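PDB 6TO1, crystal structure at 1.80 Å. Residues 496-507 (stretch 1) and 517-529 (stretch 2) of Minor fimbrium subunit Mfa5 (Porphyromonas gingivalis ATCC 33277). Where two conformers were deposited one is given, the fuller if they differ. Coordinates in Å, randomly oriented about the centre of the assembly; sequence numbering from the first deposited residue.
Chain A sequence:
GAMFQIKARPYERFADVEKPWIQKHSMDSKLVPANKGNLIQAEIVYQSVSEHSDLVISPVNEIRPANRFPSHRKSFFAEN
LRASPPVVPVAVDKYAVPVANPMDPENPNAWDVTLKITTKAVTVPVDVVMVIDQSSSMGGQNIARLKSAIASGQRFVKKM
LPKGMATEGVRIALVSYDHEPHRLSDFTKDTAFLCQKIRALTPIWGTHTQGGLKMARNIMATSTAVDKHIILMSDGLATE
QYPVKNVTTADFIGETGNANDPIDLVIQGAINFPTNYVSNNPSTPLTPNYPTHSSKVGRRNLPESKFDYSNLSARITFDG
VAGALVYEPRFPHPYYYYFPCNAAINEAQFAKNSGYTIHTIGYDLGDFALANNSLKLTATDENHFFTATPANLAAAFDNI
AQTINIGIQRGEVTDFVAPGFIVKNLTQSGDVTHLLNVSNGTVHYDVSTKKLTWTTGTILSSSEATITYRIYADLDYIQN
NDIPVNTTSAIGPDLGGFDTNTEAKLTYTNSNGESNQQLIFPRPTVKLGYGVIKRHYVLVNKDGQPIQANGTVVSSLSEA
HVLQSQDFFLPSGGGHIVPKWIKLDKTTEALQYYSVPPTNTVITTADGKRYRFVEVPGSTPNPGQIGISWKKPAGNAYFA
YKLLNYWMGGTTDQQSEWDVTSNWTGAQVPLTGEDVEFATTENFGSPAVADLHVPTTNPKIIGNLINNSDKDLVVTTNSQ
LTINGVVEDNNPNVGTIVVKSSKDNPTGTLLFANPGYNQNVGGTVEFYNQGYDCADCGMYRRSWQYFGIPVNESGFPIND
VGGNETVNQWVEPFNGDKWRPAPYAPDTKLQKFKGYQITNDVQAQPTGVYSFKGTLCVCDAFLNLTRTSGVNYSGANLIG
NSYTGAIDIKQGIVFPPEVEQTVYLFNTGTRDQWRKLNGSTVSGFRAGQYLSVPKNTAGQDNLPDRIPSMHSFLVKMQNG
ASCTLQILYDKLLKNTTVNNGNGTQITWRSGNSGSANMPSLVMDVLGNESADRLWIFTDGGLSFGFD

Stretch 1, residues 496-507: GGFDTNTEAKLT
Stretch 2, residues 517-529: QQLIFPRPTVKLG

The strongest polar contact between the two stretches is the salt bridge of Asp499 and Arg523. Both side chains take chi1 m, and Arg523 continues with chi2 at -97° and chi3 m, which lays its guanidinium alongside the carboxylate. Two hydrogen bonds result, Arg523 NH2 to Asp499 OD2 at 3.0 Å, almost linear, and Arg523 NE to Asp499 OD1, also 3.0 Å. Thr502 O lies over one face of the guanidinium, 3.5 Å from Arg523 CZ. A second charged group, Lys505 NZ, donates to Gln518 OE1 at 2.7 Å; the lysine runs t, t, p before an off-rotamer chi4 of 142°, and Gln518 reaches it with chi1 m and chi2 t.

The backbones run antiparallel in two short ladders, whose register shifts by one residue between Asp499 and Lys505. In the first, Phe498 and Val526 form a hydrogen-bonded pair (Phe498 N to Val526 O 2.8 Å, Val526 N to Phe498 O 2.9 Å), followed by the non-hydrogen-bonded pair Asp499–Thr525, with CA atoms 4.7 Å apart. Thr500 N to Pro524 O, 3.2 Å, extends the bonding past the ladder. In the second ladder, the axes of the two strands, built around Leu506 and Leu519, come within 4.7 Å, and their N-to-C directions differ by 152°. Leu506 pairs with Leu519 through Leu506 N to Leu519 O at 2.8 Å and Leu519 N to Leu506 O at 2.9 Å, flanked by the non-hydrogen-bonded pairs Lys505–Ile520 and Thr507–Gln518, each with a CA–CA distance of 4.5 Å. Phe521 N to Ala504 O adds a bond of 3.0 Å.

Between the ladders the chain of stretch 1 turns a corner at Thr502 (phi/psi -79/-38), and water fills gaps in the backbone bonding. One water accepts from Asn501 N at 3.0 Å and lies within hydrogen-bonding distance of Pro524 O, 2.7 Å away. Another accepts from Ala504 N and donates to Phe521 O, both at 2.9 Å. Within stretch 1, Thr500 OG1 (chi1 p) donates to Asn501 OD1 at 2.8 Å.

Apolar packing surrounds this framework. Phe521, chi1 m and chi2 -100°, points toward stretch 1; its CD2 meets Ala504 CB and its CE2 meets Leu506 CB, each at 3.9 Å, while the backbone nitrogens of Lys505 and Leu506 lie at the ring edge. Leu506 is t, p and Leu519 m, t, their side chains sharing one face. Phe498 (m) presents CD2 to Leu528 CD1 at 4.4 Å. At Gly497, phi/psi -82/-169, the bare CA sits 3.4 Å from Val526 O, where an ideal CB would clash. The contact buries 1123 Å² in total.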

# COMPACT_ATOMS: atom_id res chain seq x y z
N GLY A 496 15.19 -30.70 4.66
CA GLY A 496 16.26 -31.45 4.05
C GLY A 496 15.94 -32.06 2.69
O GLY A 496 16.76 -32.81 2.16
N GLY A 497 14.79 -31.76 2.12
CA GLY A 497 14.40 -32.34 0.85
C GLY A 497 15.01 -31.63 -0.33
O GLY A 497 15.92 -30.80 -0.22
N PHE A 498 14.48 -31.99 -1.50
CA PHE A 498 14.86 -31.36 -2.75
C PHE A 498 14.18 -30.02 -2.86
O PHE A 498 13.01 -29.89 -2.50
CB PHE A 498 14.42 -32.22 -3.92
CG PHE A 498 15.12 -33.55 -4.02
CD1 PHE A 498 16.50 -33.62 -3.92
CD2 PHE A 498 14.41 -34.71 -4.28
CE1 PHE A 498 17.15 -34.81 -4.04
CE2 PHE A 498 15.05 -35.93 -4.41
CZ PHE A 498 16.43 -35.98 -4.28
N ASP A 499 14.88 -29.05 -3.45
CA ASP A 499 14.24 -27.79 -3.83
C ASP A 499 13.12 -28.04 -4.84
O ASP A 499 13.29 -28.79 -5.80
CB ASP A 499 15.24 -26.86 -4.49
CG ASP A 499 16.05 -26.04 -3.50
OD1 ASP A 499 15.46 -25.37 -2.63
OD2 ASP A 499 17.29 -26.07 -3.62
N THR A 500 12.00 -27.33 -4.66
CA THR A 500 11.04 -27.20 -5.76
C THR A 500 11.42 -26.08 -6.71
O THR A 500 11.08 -26.13 -7.91
CB THR A 500 9.63 -26.96 -5.24
OG1 THR A 500 9.60 -25.73 -4.50
CG2 THR A 500 9.16 -28.06 -4.31
N ASN A 501 12.11 -25.06 -6.20
CA ASN A 501 12.52 -23.90 -6.98
C ASN A 501 14.03 -23.72 -6.88
O ASN A 501 14.60 -23.89 -5.81
CB ASN A 501 11.87 -22.56 -6.47
CG ASN A 501 10.41 -22.63 -6.25
OD1 ASN A 501 9.74 -23.64 -6.35
N THR A 502 14.67 -23.32 -7.98
CA THR A 502 16.07 -22.94 -7.89
C THR A 502 16.18 -21.53 -7.34
O THR A 502 17.08 -21.24 -6.53
CB THR A 502 16.73 -23.04 -9.26
OG1 THR A 502 16.66 -24.42 -9.69
CG2 THR A 502 18.15 -22.59 -9.19
N GLU A 503 15.26 -20.66 -7.74
CA GLU A 503 15.23 -19.28 -7.29
C GLU A 503 13.89 -18.70 -7.70
O GLU A 503 13.40 -18.98 -8.80
CB GLU A 503 16.37 -18.45 -7.90
CG GLU A 503 16.30 -16.96 -7.52
CD GLU A 503 17.17 -16.09 -8.42
OE1 GLU A 503 18.25 -15.67 -7.96
OE2 GLU A 503 16.77 -15.84 -9.57
N ALA A 504 13.31 -17.88 -6.83
CA ALA A 504 12.15 -17.09 -7.21
C ALA A 504 12.33 -15.71 -6.59
O ALA A 504 12.72 -15.59 -5.43
CB ALA A 504 10.83 -17.72 -6.78
N LYS A 505 12.04 -14.69 -7.38
CA LYS A 505 12.34 -13.32 -6.99
C LYS A 505 11.24 -12.40 -7.51
O LYS A 505 10.74 -12.59 -8.62
CB LYS A 505 13.70 -12.88 -7.57
CG LYS A 505 14.04 -11.41 -7.39
CD LYS A 505 15.56 -11.21 -7.39
CE LYS A 505 16.13 -11.18 -8.79
NZ LYS A 505 17.23 -10.16 -8.90
N LEU A 506 10.87 -11.42 -6.69
CA LEU A 506 9.99 -10.35 -7.13
C LEU A 506 10.84 -9.11 -7.35
O LEU A 506 11.60 -8.71 -6.46
CB LEU A 506 8.88 -10.08 -6.11
CG LEU A 506 8.08 -8.80 -6.34
CD1 LEU A 506 7.22 -8.92 -7.59
CD2 LEU A 506 7.21 -8.48 -5.15
N THR A 507 10.74 -8.52 -8.54
CA THR A 507 11.28 -7.19 -8.82
C THR A 507 10.10 -6.27 -9.06
O THR A 507 9.20 -6.59 -9.84
CB THR A 507 12.22 -7.21 -10.03
OG1 THR A 507 13.19 -8.25 -9.86
CG2 THR A 507 12.95 -5.89 -10.19
N GLN A 517 12.94 -2.56 -6.93
CA GLN A 517 12.89 -3.10 -5.57
C GLN A 517 12.83 -4.63 -5.67
O GLN A 517 12.14 -5.16 -6.54
CB GLN A 517 11.67 -2.57 -4.83
CG GLN A 517 11.56 -1.06 -4.86
CD GLN A 517 12.74 -0.37 -4.21
OE1 GLN A 517 12.90 -0.43 -3.00
NE2 GLN A 517 13.58 0.27 -5.01
N GLN A 518 13.50 -5.33 -4.77
CA GLN A 518 13.64 -6.77 -4.98
C GLN A 518 13.45 -7.53 -3.68
O GLN A 518 13.94 -7.12 -2.64
CB GLN A 518 15.03 -7.08 -5.55
CG GLN A 518 15.19 -6.65 -7.01
CD GLN A 518 16.52 -7.07 -7.60
OE1 GLN A 518 17.12 -8.06 -7.17
NE2 GLN A 518 17.00 -6.33 -8.60
N LEU A 519 12.70 -8.62 -3.77
CA LEU A 519 12.42 -9.49 -2.64
C LEU A 519 12.57 -10.93 -3.12
O LEU A 519 12.10 -11.28 -4.21
CB LEU A 519 11.03 -9.28 -2.08
CG LEU A 519 10.77 -7.99 -1.27
CD1 LEU A 519 9.29 -7.91 -1.02
CD2 LEU A 519 11.55 -8.02 0.01
N ILE A 520 13.22 -11.75 -2.32
CA ILE A 520 13.49 -13.14 -2.69
C ILE A 520 12.50 -14.03 -1.95
O ILE A 520 12.30 -13.89 -0.73
CB ILE A 520 14.95 -13.53 -2.39
CG1 ILE A 520 15.88 -12.72 -3.30
CG2 ILE A 520 15.17 -15.04 -2.62
CD1 ILE A 520 17.34 -13.02 -3.10
N PHE A 521 11.87 -14.93 -2.68
CA PHE A 521 10.91 -15.83 -2.07
C PHE A 521 11.60 -16.94 -1.27
O PHE A 521 12.71 -17.36 -1.60
CB PHE A 521 10.04 -16.50 -3.13
CG PHE A 521 9.03 -15.60 -3.78
CD1 PHE A 521 7.71 -15.62 -3.37
CD2 PHE A 521 9.40 -14.73 -4.79
CE1 PHE A 521 6.76 -14.78 -3.98
CE2 PHE A 521 8.47 -13.90 -5.39
CZ PHE A 521 7.15 -13.92 -4.97
N PRO A 522 10.93 -17.46 -0.25
CA PRO A 522 11.39 -18.68 0.43
C PRO A 522 11.43 -19.88 -0.51
O PRO A 522 10.84 -19.88 -1.59
CB PRO A 522 10.35 -18.90 1.53
CG PRO A 522 9.51 -17.67 1.58
CD PRO A 522 9.64 -16.98 0.27
N ARG A 523 12.14 -20.91 -0.06
CA ARG A 523 12.47 -22.08 -0.89
C ARG A 523 11.83 -23.34 -0.33
O ARG A 523 12.37 -23.93 0.62
CB ARG A 523 13.99 -22.23 -0.96
CG ARG A 523 14.72 -21.10 -1.71
CD ARG A 523 14.99 -21.47 -3.16
NE ARG A 523 16.03 -22.51 -3.27
CZ ARG A 523 17.33 -22.28 -3.21
NH1 ARG A 523 17.78 -21.05 -3.05
NH2 ARG A 523 18.20 -23.28 -3.30
N PRO A 524 10.71 -23.80 -0.89
CA PRO A 524 10.12 -25.06 -0.42
C PRO A 524 11.03 -26.25 -0.69
O PRO A 524 11.77 -26.30 -1.68
CB PRO A 524 8.81 -25.16 -1.23
CG PRO A 524 8.53 -23.76 -1.74
CD PRO A 524 9.91 -23.18 -1.97
N THR A 525 10.94 -27.24 0.18
CA THR A 525 11.72 -28.46 0.01
C THR A 525 10.81 -29.66 0.22
O THR A 525 9.95 -29.64 1.11
CB THR A 525 12.90 -28.53 1.00
OG1 THR A 525 12.43 -28.50 2.35
CG2 THR A 525 13.85 -27.40 0.78
N VAL A 526 11.01 -30.71 -0.58
CA VAL A 526 10.09 -31.83 -0.59
C VAL A 526 10.87 -33.14 -0.71
O VAL A 526 11.95 -33.19 -1.32
CB VAL A 526 9.04 -31.76 -1.73
CG1 VAL A 526 8.20 -30.48 -1.62
CG2 VAL A 526 9.69 -31.83 -3.06
N LYS A 527 10.31 -34.18 -0.11
CA LYS A 527 10.76 -35.56 -0.32
C LYS A 527 9.64 -36.37 -0.97
O LYS A 527 8.46 -36.23 -0.62
CB LYS A 527 11.17 -36.19 1.02
CG LYS A 527 12.36 -35.51 1.66
CD LYS A 527 12.65 -36.02 3.09
CE LYS A 527 13.77 -35.18 3.72
NZ LYS A 527 14.06 -35.54 5.12
N LEU A 528 10.02 -37.19 -1.95
CA LEU A 528 9.04 -38.02 -2.65
C LEU A 528 8.37 -38.98 -1.67
O LEU A 528 8.98 -39.46 -0.72
CB LEU A 528 9.73 -38.81 -3.76
CG LEU A 528 9.83 -38.13 -5.11
CD1 LEU A 528 10.65 -36.86 -4.95
CD2 LEU A 528 10.49 -39.04 -6.10
N GLY A 529 7.09 -39.25 -1.91
CA GLY A 529 6.33 -40.16 -1.07
C GLY A 529 6.16 -41.56 -1.66
O GLY A 529 5.84 -42.49 -0.91
O HOH W 1 12.78 -24.45 -3.37
O HOH W 2 14.10 -18.10 -4.02